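Local coordinates for protein aspartate aminotransferase, mitochondrial (Trypanosoma brucei brucei, PDB 4W5K) that probably catalyses, as a pyridoxal-phosphate-dependent homodimer, the transfer of an amino group from aspartate to 2-oxoglutarate, at residues A54-N59 with G289-S294; F46-V51 with A304-E309; E74-C79 with A256-T261; Q213-G218 with K311-R316. The protein carries 1 engineered substitution. All blocks are in the same frame, centred on the assembly; numbering follows the deposited sequence. Where two conformers were deposited one is given.

Contact 1: A54-N59 with G289-S294; sequences ATLGTN and GAWVVS
The loop 54-59 runs without regular secondary structure past one flank of helix 287-297, its backbone coming closest where the CA atoms of Ala54 and Val292, and those of Leu56 and Trp291, lie 5.5 Å apart. Most of the helix's share falls to Trp291. Its CG stands anti to the carbonyl carbon (chi1 -80°), which brings one face of the indole against the loop so that the peptide of Gly57 lies over it: Gly57 N is 3.3 Å from Trp291 CD2, above the middle of the ring system, and Gly57 CA makes a CH-pi contact 3.8 Å from the centroid of the five-membered ring. At the far end of the indole Asn59 O lies near the ring plane, 3.3 Å from Trp291 CZ2. Leu56 crosses the indole at about a right angle, with its CB 3.7 Å from Trp291 CE3, and its CD2 branch lies alongside Val292, 3.9 Å from CG2. Ala54 CB meets the other branch, Val292 CG1, at 4.0 Å. Asn59 OD1 accepts from Asp61 N, and Asn59 packs on Pro45 of the second subunit. The loop soon reaches Tyr62, which binds pyridoxal phosphate, though not the cofactor held by its own chain. With a peptide laid over an aromatic face, the two segments meet through shape and dispersion; a polar tie comes just beyond, from Thr55 N to Ser295 OG.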
loop_
_atom_site.group_PDB
_atom_site.type_symbol
_atom_site.label_atom_id
_atom_site.label_comp_id
_atom_site.label_asym_id
_atom_site.label_seq_id
_atom_site.Cartn_x
_atom_site.Cartn_y
_atom_site.Cartn_z
ATOM N N ALA A 54 12.033 -5.861 18.361
ATOM C CA ALA A 54 11.388 -4.563 18.182
ATOM C C ALA A 54 10.063 -4.541 18.934
ATOM O O ALA A 54 9.393 -5.575 19.066
ATOM C CB ALA A 54 11.163 -4.252 16.696
ATOM N N THR A 55 9.702 -3.363 19.428
ATOM C CA THR A 55 8.421 -3.177 20.121
ATOM C C THR A 55 7.328 -2.646 19.181
ATOM O O THR A 55 7.519 -1.626 18.528
ATOM C CB THR A 55 8.578 -2.211 21.301
ATOM O OG1 THR A 55 9.451 -2.786 22.278
ATOM C CG2 THR A 55 7.201 -1.939 21.946
ATOM N N LEU A 56 6.198 -3.348 19.079
ATOM C CA LEU A 56 5.118 -2.871 18.212
ATOM C C LEU A 56 4.213 -1.924 18.975
ATOM O O LEU A 56 4.169 -1.974 20.200
ATOM C CB LEU A 56 4.297 -4.037 17.656
ATOM C CG LEU A 56 5.097 -5.201 17.069
ATOM C CD1 LEU A 56 4.139 -6.248 16.547
ATOM C CD2 LEU A 56 5.981 -4.666 15.952
ATOM N N GLY A 57 3.488 -1.068 18.247
ATOM C CA GLY A 57 2.412 -0.295 18.861
ATOM C C GLY A 57 1.278 -1.188 19.324
ATOM O O GLY A 57 1.221 -2.366 18.971
ATOM N N THR A 58 0.353 -0.620 20.096
ATOM C CA THR A 58 -0.726 -1.387 20.719
ATOM C C THR A 58 -2.088 -1.068 20.106
ATOM O O THR A 58 -3.091 -1.684 20.454
ATOM C CB THR A 58 -0.826 -1.093 22.214
ATOM O OG1 THR A 58 -1.082 0.307 22.386
ATOM C CG2 THR A 58 0.479 -1.474 22.932
ATOM N N ASN A 59 -2.087 -0.059 19.258
ATOM C CA ASN A 59 -3.279 0.531 18.653
ATOM C C ASN A 59 -3.229 0.245 17.146
ATOM O O ASN A 59 -2.208 0.513 16.508
ATOM C CB ASN A 59 -3.298 2.046 18.968
ATOM C CG ASN A 59 -4.425 2.791 18.292
ATOM O OD1 ASN A 59 -5.080 2.269 17.401
ATOM N ND2 ASN A 59 -4.652 4.038 18.716
ATOM N N GLY A 289 5.714 -2.316 9.519
ATOM C CA GLY A 289 7.100 -2.016 9.167
ATOM C C GLY A 289 7.582 -0.753 9.867
ATOM O O GLY A 289 8.690 -0.712 10.403
ATOM N N ALA A 290 6.737 0.272 9.875
ATOM C CA ALA A 290 7.081 1.555 10.477
ATOM C C ALA A 290 7.302 1.440 11.978
ATOM O O ALA A 290 8.214 2.060 12.519
ATOM C CB ALA A 290 5.980 2.606 10.165
ATOM N N TRP A 291 6.487 0.630 12.652
ATOM C CA TRP A 291 6.682 0.357 14.062
ATOM C C TRP A 291 8.059 -0.234 14.337
ATOM O O TRP A 291 8.785 0.197 15.234
ATOM C CB TRP A 291 5.646 -0.642 14.561
ATOM C CG TRP A 291 4.301 -0.097 14.875
ATOM C CD1 TRP A 291 3.959 1.200 15.148
ATOM C CD2 TRP A 291 3.104 -0.872 14.972
ATOM N NE1 TRP A 291 2.593 1.266 15.429
ATOM C CE2 TRP A 291 2.059 0.006 15.323
ATOM C CE3 TRP A 291 2.820 -2.233 14.800
ATOM C CZ2 TRP A 291 0.734 -0.434 15.491
ATOM C CZ3 TRP A 291 1.510 -2.670 14.977
ATOM C CH2 TRP A 291 0.488 -1.770 15.318
ATOM N N VAL A 292 8.396 -1.231 13.532
ATOM C CA VAL A 292 9.635 -1.995 13.704
ATOM C C VAL A 292 10.863 -1.116 13.469
ATOM O O VAL A 292 11.794 -1.112 14.281
ATOM C CB VAL A 292 9.679 -3.194 12.746
ATOM C CG1 VAL A 292 11.121 -3.785 12.675
ATOM C CG2 VAL A 292 8.687 -4.252 13.185
ATOM N N VAL A 293 10.843 -0.354 12.372
ATOM C CA VAL A 293 12.017 0.451 12.014
ATOM C C VAL A 293 12.166 1.584 13.034
ATOM O O VAL A 293 13.265 1.847 13.518
ATOM C CB VAL A 293 11.910 0.963 10.581
ATOM C CG1 VAL A 293 12.982 2.016 10.280
ATOM C CG2 VAL A 293 12.073 -0.211 9.602
ATOM N N SER A 294 11.051 2.211 13.412
ATOM C CA SER A 294 11.116 3.308 14.376
ATOM C C SER A 294 11.636 2.830 15.743
ATOM O O SER A 294 12.457 3.504 16.393
ATOM C CB SER A 294 9.735 3.974 14.499
ATOM O OG SER A 294 9.748 4.982 15.495
#

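Contact 2: F46-V51 with A304-E309; sequences FVLECV and ALWKKE
A buried carboxylate receiving the first N-H groups of a short helix is the motif here: Glu309, on the long helix 300-331, faces the N-terminus of helix 49-52, whose N-cap position is Leu48. Glu309 CG stands anti to its carbonyl carbon and the chain beyond is extended (chi2 -168°), which carries the carboxylate across the gap. Glu49 N donates to Glu309 OE2 at 2.8 Å and Cys50 N to OE1 at 2.9 Å, both on syn lone pairs and both fairly straight (159° and 167°). This two-pronged grip fixes the rotation of the carboxylate, and the helix end would be expected to stabilise its charge. The like-charged Glu49 turns its own end away into a salt bridge with Lys52. Apolar groups close in around the carboxylate: Leu48 slides past Glu309 in the opposite direction, its CB 3.6 Å from OE1, while Phe46 brings CZ to within 3.7 Å of OE2, its ring almost perpendicular to the carboxylate. Leu48 CD2 reaches the edge of the Trp306 indole, near its plane, at CD1. Trp306 NE1 is bonded to Asn246 O. Cys50 SG, in the crowded position between its own backbone N and carbonyl carbon, rests 3.6 Å from Trp306 CB.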
loop_
_atom_site.group_PDB
_atom_site.type_symbol
_atom_site.label_atom_id
_atom_site.label_comp_id
_atom_site.label_asym_id
_atom_site.label_seq_id
_atom_site.Cartn_x
_atom_site.Cartn_y
_atom_site.Cartn_z
ATOM N N PHE A 46 15.311 -15.050 6.473
ATOM C CA PHE A 46 16.066 -14.598 7.632
ATOM C C PHE A 46 15.367 -13.436 8.290
ATOM O O PHE A 46 15.320 -12.329 7.755
ATOM C CB PHE A 46 17.500 -14.221 7.214
ATOM C CG PHE A 46 18.303 -13.561 8.301
ATOM C CD1 PHE A 46 18.505 -14.200 9.522
ATOM C CD2 PHE A 46 18.904 -12.328 8.081
ATOM C CE1 PHE A 46 19.263 -13.600 10.522
ATOM C CE2 PHE A 46 19.663 -11.718 9.080
ATOM C CZ PHE A 46 19.833 -12.361 10.308
ATOM N N VAL A 47 14.762 -13.703 9.440
ATOM C CA VAL A 47 14.135 -12.650 10.239
ATOM C C VAL A 47 15.184 -12.145 11.221
ATOM O O VAL A 47 15.730 -12.928 11.998
ATOM C CB VAL A 47 12.905 -13.168 11.020
ATOM C CG1 VAL A 47 12.300 -12.039 11.858
ATOM C CG2 VAL A 47 11.853 -13.717 10.068
ATOM N N LEU A 48 15.499 -10.856 11.154
ATOM C CA LEU A 48 16.558 -10.281 11.978
ATOM C C LEU A 48 16.226 -10.322 13.469
ATOM O O LEU A 48 15.069 -10.109 13.871
ATOM C CB LEU A 48 16.835 -8.835 11.547
ATOM C CG LEU A 48 17.711 -8.631 10.294
ATOM C CD1 LEU A 48 17.007 -9.109 9.013
ATOM C CD2 LEU A 48 18.097 -7.174 10.154
ATOM N N GLU A 49 17.244 -10.582 14.294
ATOM C CA GLU A 49 17.026 -10.615 15.741
ATOM C C GLU A 49 16.562 -9.250 16.244
ATOM O O GLU A 49 15.707 -9.170 17.117
ATOM C CB GLU A 49 18.292 -11.049 16.472
ATOM C CG GLU A 49 18.707 -12.471 16.148
ATOM C CD GLU A 49 17.703 -13.477 16.650
ATOM O OE1 GLU A 49 17.272 -13.339 17.812
ATOM O OE2 GLU A 49 17.319 -14.386 15.882
ATOM N N CYS A 50 17.102 -8.178 15.675
ATOM C CA CYS A 50 16.649 -6.843 16.078
ATOM C C CYS A 50 15.169 -6.630 15.746
ATOM O O CYS A 50 14.467 -5.941 16.480
ATOM C CB CYS A 50 17.505 -5.741 15.438
ATOM S SG CYS A 50 17.533 -5.674 13.662
ATOM N N VAL A 51 14.696 -7.223 14.654
ATOM C CA VAL A 51 13.283 -7.121 14.291
ATOM C C VAL A 51 12.411 -7.941 15.267
ATOM O O VAL A 51 11.340 -7.501 15.677
ATOM C CB VAL A 51 13.086 -7.552 12.811
ATOM C CG1 VAL A 51 11.627 -7.677 12.440
ATOM C CG2 VAL A 51 13.746 -6.510 11.882
ATOM N N ALA A 304 22.563 -0.977 17.442
ATOM C CA ALA A 304 23.845 -1.666 17.410
ATOM C C ALA A 304 23.688 -3.099 16.879
ATOM O O ALA A 304 24.509 -3.575 16.097
ATOM C CB ALA A 304 24.472 -1.675 18.810
ATOM N N LEU A 305 22.635 -3.781 17.322
ATOM C CA LEU A 305 22.367 -5.146 16.895
ATOM C C LEU A 305 22.082 -5.189 15.407
ATOM O O LEU A 305 22.644 -6.015 14.679
ATOM C CB LEU A 305 21.191 -5.741 17.677
ATOM C CG LEU A 305 20.780 -7.158 17.269
ATOM C CD1 LEU A 305 21.986 -8.116 17.284
ATOM C CD2 LEU A 305 19.667 -7.666 18.174
ATOM N N TRP A 306 21.208 -4.288 14.961
ATOM C CA TRP A 306 20.922 -4.157 13.538
ATOM C C TRP A 306 22.201 -3.989 12.701
ATOM O O TRP A 306 22.370 -4.661 11.680
ATOM C CB TRP A 306 19.966 -2.982 13.303
ATOM C CG TRP A 306 19.655 -2.719 11.869
ATOM C CD1 TRP A 306 19.158 -3.604 10.946
ATOM C CD2 TRP A 306 19.790 -1.463 11.187
ATOM N NE1 TRP A 306 18.973 -2.963 9.738
ATOM C CE2 TRP A 306 19.372 -1.660 9.858
ATOM C CE3 TRP A 306 20.230 -0.193 11.579
ATOM C CZ2 TRP A 306 19.361 -0.621 8.905
ATOM C CZ3 TRP A 306 20.241 0.826 10.634
ATOM C CH2 TRP A 306 19.814 0.602 9.311
ATOM N N LYS A 307 23.089 -3.100 13.128
ATOM C CA LYS A 307 24.331 -2.880 12.381
ATOM C C LYS A 307 25.181 -4.152 12.286
ATOM O O LYS A 307 25.765 -4.425 11.241
ATOM C CB LYS A 307 25.132 -1.742 13.016
ATOM C CG LYS A 307 24.507 -0.353 12.761
ATOM C CD LYS A 307 25.306 0.729 13.476
ATOM C CE LYS A 307 24.776 2.135 13.193
ATOM N NZ LYS A 307 25.452 3.129 14.086
ATOM N N LYS A 308 25.216 -4.939 13.359
ATOM C CA LYS A 308 25.933 -6.213 13.342
ATOM C C LYS A 308 25.298 -7.172 12.329
ATOM O O LYS A 308 26.011 -7.848 11.566
ATOM C CB LYS A 308 25.961 -6.840 14.747
ATOM C CG LYS A 308 26.662 -8.171 14.810
ATOM C CD LYS A 308 26.534 -8.810 16.198
ATOM C CE LYS A 308 25.321 -9.723 16.255
ATOM N NZ LYS A 308 25.119 -10.326 17.608
ATOM N N GLU A 309 23.965 -7.210 12.302
ATOM C CA GLU A 309 23.267 -8.105 11.395
ATOM C C GLU A 309 23.405 -7.663 9.941
ATOM O O GLU A 309 23.497 -8.507 9.042
ATOM C CB GLU A 309 21.787 -8.215 11.805
ATOM C CG GLU A 309 21.647 -8.828 13.205
ATOM C CD GLU A 309 20.218 -9.245 13.560
ATOM O OE1 GLU A 309 19.422 -8.364 13.959
ATOM O OE2 GLU A 309 19.915 -10.462 13.474
#

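Contact 3: E74-C79 with A256-T261; sequences EAQKLC and ALHIST
The imidazole of His258 reaches from its strand toward helix 69-80 and overlaps the CG methylene of Gln76, which lies 3.6 Å from His258 CE1 and approaches the ring obliquely. Both side chains leave their backbones with CG anti to the carbonyl carbon. Beyond CG the glutamine runs on extended (chi2 176°), so that its terminal amide passes the imidazole with the two planes only 25° apart. The two groups share a partner: Gln76 NE2 and His258 ND1 are both hydrogen-bonded to Ser94 OG on the adjoining strand 92-97, which is consistent with their similar tilt. The other ring nitrogen, NE2, is bonded to Gln241 OE1 on strand 238-242, consistent with a proton on NE2; the buried ring is therefore pinned at both nitrogens and its rotation is fixed. One turn further along the helix, Cys79 brings CB to 4.1 Å from His258 NE2, and its SG lies 4.9 Å from the ring centroid, again obliquely. Two small residues complete the contact, Ala75 CB meeting Ala256 CB at 3.8 Å, methyl against methyl, where the helix lies on the sheet. The axes of helix 74-79 and strand 256-260 approach to 9.2 Å and cross at -66°. Strand 255-260 runs antiparallel to both its neighbours, 92-97 and 238-242, in the mixed sheet of the cofactor-binding domain. Ala256 and His258 turn toward helix 69-80, whose Phe80 also meets the imidazole edge-to-face, while the alternating Leu257 and Ile259 pack against helices 99-110 and 264-282.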
loop_
_atom_site.group_PDB
_atom_site.type_symbol
_atom_site.label_atom_id
_atom_site.label_comp_id
_atom_site.label_asym_id
_atom_site.label_seq_id
_atom_site.Cartn_x
_atom_site.Cartn_y
_atom_site.Cartn_z
ATOM N N GLU A 74 13.075 9.156 11.669
ATOM C CA GLU A 74 14.220 8.235 11.717
ATOM C C GLU A 74 14.690 7.835 10.308
ATOM O O GLU A 74 15.894 7.703 10.077
ATOM C CB GLU A 74 13.888 6.974 12.526
ATOM C CG GLU A 74 13.673 7.206 14.030
ATOM C CD GLU A 74 14.786 8.001 14.689
ATOM O OE1 GLU A 74 15.967 7.584 14.592
ATOM O OE2 GLU A 74 14.473 9.037 15.320
ATOM N N ALA A 75 13.756 7.653 9.377
ATOM C CA ALA A 75 14.118 7.347 7.989
ATOM C C ALA A 75 14.954 8.472 7.384
ATOM O O ALA A 75 15.983 8.214 6.744
ATOM C CB ALA A 75 12.886 7.105 7.144
ATOM N N GLN A 76 14.512 9.714 7.587
ATOM C CA GLN A 76 15.301 10.874 7.155
ATOM C C GLN A 76 16.720 10.857 7.711
ATOM O O GLN A 76 17.701 11.075 6.973
ATOM C CB GLN A 76 14.638 12.172 7.603
ATOM C CG GLN A 76 13.325 12.469 6.939
ATOM C CD GLN A 76 12.704 13.731 7.521
ATOM O OE1 GLN A 76 12.731 13.940 8.735
ATOM N NE2 GLN A 76 12.217 14.611 6.653
ATOM N N LYS A 77 16.829 10.661 9.021
ATOM C CA LYS A 77 18.135 10.716 9.681
ATOM C C LYS A 77 19.059 9.586 9.214
ATOM O O LYS A 77 20.286 9.782 9.088
ATOM C CB LYS A 77 17.970 10.682 11.203
ATOM C CG LYS A 77 17.377 11.977 11.768
ATOM C CD LYS A 77 17.417 12.027 13.289
ATOM C CE LYS A 77 16.613 10.903 13.910
ATOM N NZ LYS A 77 16.451 11.080 15.392
ATOM N N LEU A 78 18.477 8.416 8.954
ATOM C CA LEU A 78 19.261 7.265 8.480
ATOM C C LEU A 78 19.749 7.521 7.055
ATOM O O LEU A 78 20.902 7.220 6.719
ATOM C CB LEU A 78 18.436 5.965 8.541
ATOM C CG LEU A 78 19.111 4.734 7.917
ATOM C CD1 LEU A 78 20.350 4.329 8.707
ATOM C CD2 LEU A 78 18.122 3.573 7.814
ATOM N N CYS A 79 18.889 8.116 6.226
ATOM C CA CYS A 79 19.236 8.392 4.829
ATOM C C CYS A 79 20.330 9.457 4.734
ATOM O O CYS A 79 21.384 9.254 4.081
ATOM C CB CYS A 79 17.986 8.838 4.037
ATOM S SG CYS A 79 18.369 9.288 2.305
ATOM N N ALA A 256 10.386 4.902 2.560
ATOM C CA ALA A 256 10.143 6.344 2.680
ATOM C C ALA A 256 10.593 7.052 1.403
ATOM O O ALA A 256 11.434 6.558 0.650
ATOM C CB ALA A 256 10.885 6.927 3.913
ATOM N N LEU A 257 10.009 8.218 1.194
ATOM C CA LEU A 257 10.299 9.107 0.082
ATOM C C LEU A 257 10.772 10.443 0.628
ATOM O O LEU A 257 10.191 10.951 1.581
ATOM C CB LEU A 257 9.044 9.278 -0.778
ATOM C CG LEU A 257 9.083 10.369 -1.848
ATOM C CD1 LEU A 257 10.134 10.030 -2.906
ATOM C CD2 LEU A 257 7.724 10.440 -2.493
ATOM N N HIS A 258 11.808 11.035 0.014
ATOM C CA HIS A 258 12.364 12.309 0.475
ATOM C C HIS A 258 12.562 13.205 -0.731
ATOM O O HIS A 258 13.103 12.730 -1.734
ATOM C CB HIS A 258 13.722 12.110 1.174
ATOM C CG HIS A 258 13.698 11.058 2.238
ATOM N ND1 HIS A 258 13.126 11.258 3.479
ATOM C CD2 HIS A 258 14.198 9.798 2.247
ATOM C CE1 HIS A 258 13.273 10.159 4.205
ATOM N NE2 HIS A 258 13.916 9.257 3.476
ATOM N N ILE A 259 12.106 14.452 -0.654
ATOM C CA ILE A 259 12.412 15.447 -1.680
ATOM C C ILE A 259 13.010 16.695 -1.043
ATOM O O ILE A 259 12.365 17.377 -0.252
ATOM C CB ILE A 259 11.166 15.885 -2.513
ATOM C CG1 ILE A 259 10.396 14.668 -3.064
ATOM C CG2 ILE A 259 11.600 16.887 -3.617
ATOM C CD1 ILE A 259 9.206 14.260 -2.171
ATOM N N SER A 260 14.236 17.030 -1.411
ATOM C CA SER A 260 14.818 18.271 -0.909
ATOM C C SER A 260 14.332 19.464 -1.714
ATOM O O SER A 260 14.000 19.343 -2.889
ATOM C CB SER A 260 16.343 18.226 -0.936
ATOM O OG SER A 260 16.837 18.183 -2.266
ATOM N N THR A 261 14.258 20.605 -1.042
ATOM C CA THR A 261 13.766 21.843 -1.623
ATOM C C THR A 261 14.579 23.017 -1.112
ATOM O O THR A 261 15.478 22.860 -0.288
ATOM C CB THR A 261 12.274 22.092 -1.278
ATOM O OG1 THR A 261 12.153 22.432 0.107
ATOM C CG2 THR A 261 11.434 20.881 -1.600
#

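Contact 4: Q213-G218 with K311-R316; sequences QGFATG and KQMSSR
Torsions set up the apolar half of this contact: Phe215 CG stands anti to the backbone N (chi1 -176°), sending the ring out toward the helix, and Met313, with CG anti to the carbonyl carbon and an extended chi2 (-177°), carries SD to the ring edge. There SD lies 4.0 Å from Phe215 CE2 in a Met-aromatic contact, the side chains crossing at about a right angle, and the bend at chi3 folds CE toward Phe215 CD2. Ser314 takes the crowded rotamer (chi1 66°) and fits into the curl of the loop: its CB is 3.2 Å from Phe215 O and its OG 3.2 Å from Gly218 CA, while OG bonds weakly back to Leu310 O in its own helix. Gly218 has no CB, which would run into Ser314 OG, so the helix can come this near; its positive phi separately suits glycine. Lys311 bends only at its tip and brings NZ back to Gly218 O, donating at 2.8 Å from well above the carbonyl plane. A water accepts from the same NZ and donates to Thr217 O at 2.9 Å, so that the ammonium serves Gly218 O directly and Thr217 O through water. A second water lies between Ser314 O, 2.7 Å away, and Ala216 O, and can donate to either. The loop directly follows Asp209, Ala211 and Tyr212 of the cofactor pocket. Such packing against the long interdomain helix belongs to the aspartate aminotransferase fold, with the second shell of the pyridoxal phosphate site resting on that helix.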
loop_
_atom_site.group_PDB
_atom_site.type_symbol
_atom_site.label_atom_id
_atom_site.label_comp_id
_atom_site.label_asym_id
_atom_site.label_seq_id
_atom_site.Cartn_x
_atom_site.Cartn_y
_atom_site.Cartn_z
ATOM N N GLN A 213 20.598 0.343 1.317
ATOM C CA GLN A 213 21.510 1.015 2.255
ATOM C C GLN A 213 21.921 0.081 3.397
ATOM O O GLN A 213 21.061 -0.482 4.074
ATOM C CB GLN A 213 20.875 2.272 2.842
ATOM C CG GLN A 213 21.908 3.118 3.627
ATOM C CD GLN A 213 21.283 4.191 4.495
ATOM O OE1 GLN A 213 20.065 4.348 4.522
ATOM N NE2 GLN A 213 22.121 4.941 5.218
ATOM N N GLY A 214 23.228 -0.084 3.615
ATOM C CA GLY A 214 23.696 -0.964 4.681
ATOM C C GLY A 214 23.723 -2.426 4.278
ATOM O O GLY A 214 24.683 -3.134 4.580
ATOM N N PHE A 215 22.663 -2.885 3.615
ATOM C CA PHE A 215 22.633 -4.229 3.049
ATOM C C PHE A 215 23.760 -4.424 2.023
ATOM O O PHE A 215 24.428 -5.467 1.992
ATOM C CB PHE A 215 21.243 -4.503 2.408
ATOM C CG PHE A 215 21.088 -5.900 1.875
ATOM C CD1 PHE A 215 21.454 -6.206 0.576
ATOM C CD2 PHE A 215 20.606 -6.926 2.700
ATOM C CE1 PHE A 215 21.348 -7.501 0.080
ATOM C CE2 PHE A 215 20.496 -8.224 2.218
ATOM C CZ PHE A 215 20.854 -8.523 0.914
ATOM N N ALA A 216 23.989 -3.415 1.198
ATOM C CA ALA A 216 24.966 -3.556 0.103
ATOM C C ALA A 216 26.377 -3.894 0.563
ATOM O O ALA A 216 26.972 -4.873 0.087
ATOM C CB ALA A 216 24.968 -2.270 -0.724
ATOM N N THR A 217 26.927 -3.119 1.501
ATOM C CA THR A 217 28.323 -3.320 1.878
ATOM C C THR A 217 28.530 -3.478 3.384
ATOM O O THR A 217 29.666 -3.688 3.849
ATOM C CB THR A 217 29.240 -2.150 1.391
ATOM O OG1 THR A 217 29.035 -0.982 2.202
ATOM C CG2 THR A 217 29.055 -1.844 -0.096
ATOM N N GLY A 218 27.442 -3.354 4.143
ATOM C CA GLY A 218 27.495 -3.460 5.594
ATOM C C GLY A 218 27.822 -2.133 6.251
ATOM O O GLY A 218 27.945 -2.054 7.464
ATOM N N LYS A 311 26.017 -6.339 8.642
ATOM C CA LYS A 311 27.330 -6.811 8.253
ATOM C C LYS A 311 27.328 -8.326 8.040
ATOM O O LYS A 311 28.016 -8.821 7.150
ATOM C CB LYS A 311 28.382 -6.397 9.286
ATOM C CG LYS A 311 28.752 -4.919 9.185
ATOM C CD LYS A 311 29.859 -4.526 10.151
ATOM C CE LYS A 311 29.967 -3.011 10.294
ATOM N NZ LYS A 311 30.269 -2.316 9.007
ATOM N N GLN A 312 26.563 -9.067 8.842
ATOM C CA GLN A 312 26.459 -10.507 8.620
ATOM C C GLN A 312 25.882 -10.810 7.235
ATOM O O GLN A 312 26.419 -11.667 6.534
ATOM C CB GLN A 312 25.593 -11.188 9.696
ATOM C CG GLN A 312 26.202 -11.201 11.072
ATOM C CD GLN A 312 25.245 -11.694 12.162
ATOM O OE1 GLN A 312 24.017 -11.682 12.009
ATOM N NE2 GLN A 312 25.812 -12.110 13.277
ATOM N N MET A 313 24.798 -10.126 6.853
ATOM C CA MET A 313 24.187 -10.338 5.539
ATOM C C MET A 313 25.142 -9.942 4.397
ATOM O O MET A 313 25.371 -10.721 3.458
ATOM C CB MET A 313 22.863 -9.557 5.427
ATOM C CG MET A 313 21.775 -10.150 6.295
ATOM S SD MET A 313 20.196 -9.257 6.053
ATOM C CE MET A 313 20.607 -7.681 6.798
ATOM N N SER A 314 25.717 -8.750 4.499
ATOM C CA SER A 314 26.562 -8.227 3.413
ATOM C C SER A 314 27.829 -9.069 3.287
ATOM O O SER A 314 28.273 -9.345 2.176
ATOM C CB SER A 314 26.905 -6.746 3.633
ATOM O OG SER A 314 27.733 -6.561 4.772
ATOM N N SER A 315 28.396 -9.501 4.411
ATOM C CA SER A 315 29.591 -10.341 4.392
ATOM C C SER A 315 29.316 -11.702 3.770
ATOM O O SER A 315 30.173 -12.271 3.068
ATOM C CB SER A 315 30.149 -10.528 5.807
ATOM O OG SER A 315 30.759 -9.342 6.278
ATOM N N ARG A 316 28.129 -12.255 4.030
ATOM C CA ARG A 316 27.833 -13.582 3.470
ATOM C C ARG A 316 27.722 -13.507 1.955
ATOM O O ARG A 316 28.228 -14.374 1.248
ATOM C CB ARG A 316 26.539 -14.202 4.032
ATOM C CG ARG A 316 26.432 -15.691 3.663
ATOM C CD ARG A 316 25.088 -16.331 4.046
ATOM N NE ARG A 316 24.037 -16.069 3.060
ATOM C CZ ARG A 316 23.954 -16.657 1.868
ATOM N NH1 ARG A 316 22.948 -16.369 1.057
ATOM N NH2 ARG A 316 24.885 -17.542 1.474
HETATM O O HOH W 1 28.105 -7.806 0.024
HETATM O O HOH W 2 31.106 -4.055 6.378
#

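Overall arrangement
Along the chain the first partners come in the order contact 2, contact 1, contact 3, contact 4, and the second partners in the order 3, 1, 2, 4; contact 4 therefore crosses the other three. Contacts 2 and 4 share helix 300-331, their centres 11 Å apart, and touch through Phe46 and Met313. Contact 1, 15 Å from contact 2, uses the preceding helix 287-297, and Val292 meets Val51. Contact 3, about 19 to 22 Å from the others, lies on the large sheet, yet Leu78 packs on Trp306, and Leu78 O probably accepts from Gln213 NE2. Together they join the N-terminal segments, the cofactor-binding sheet and the interdomain helix, with contacts 1 and 2 reaching the second subunit.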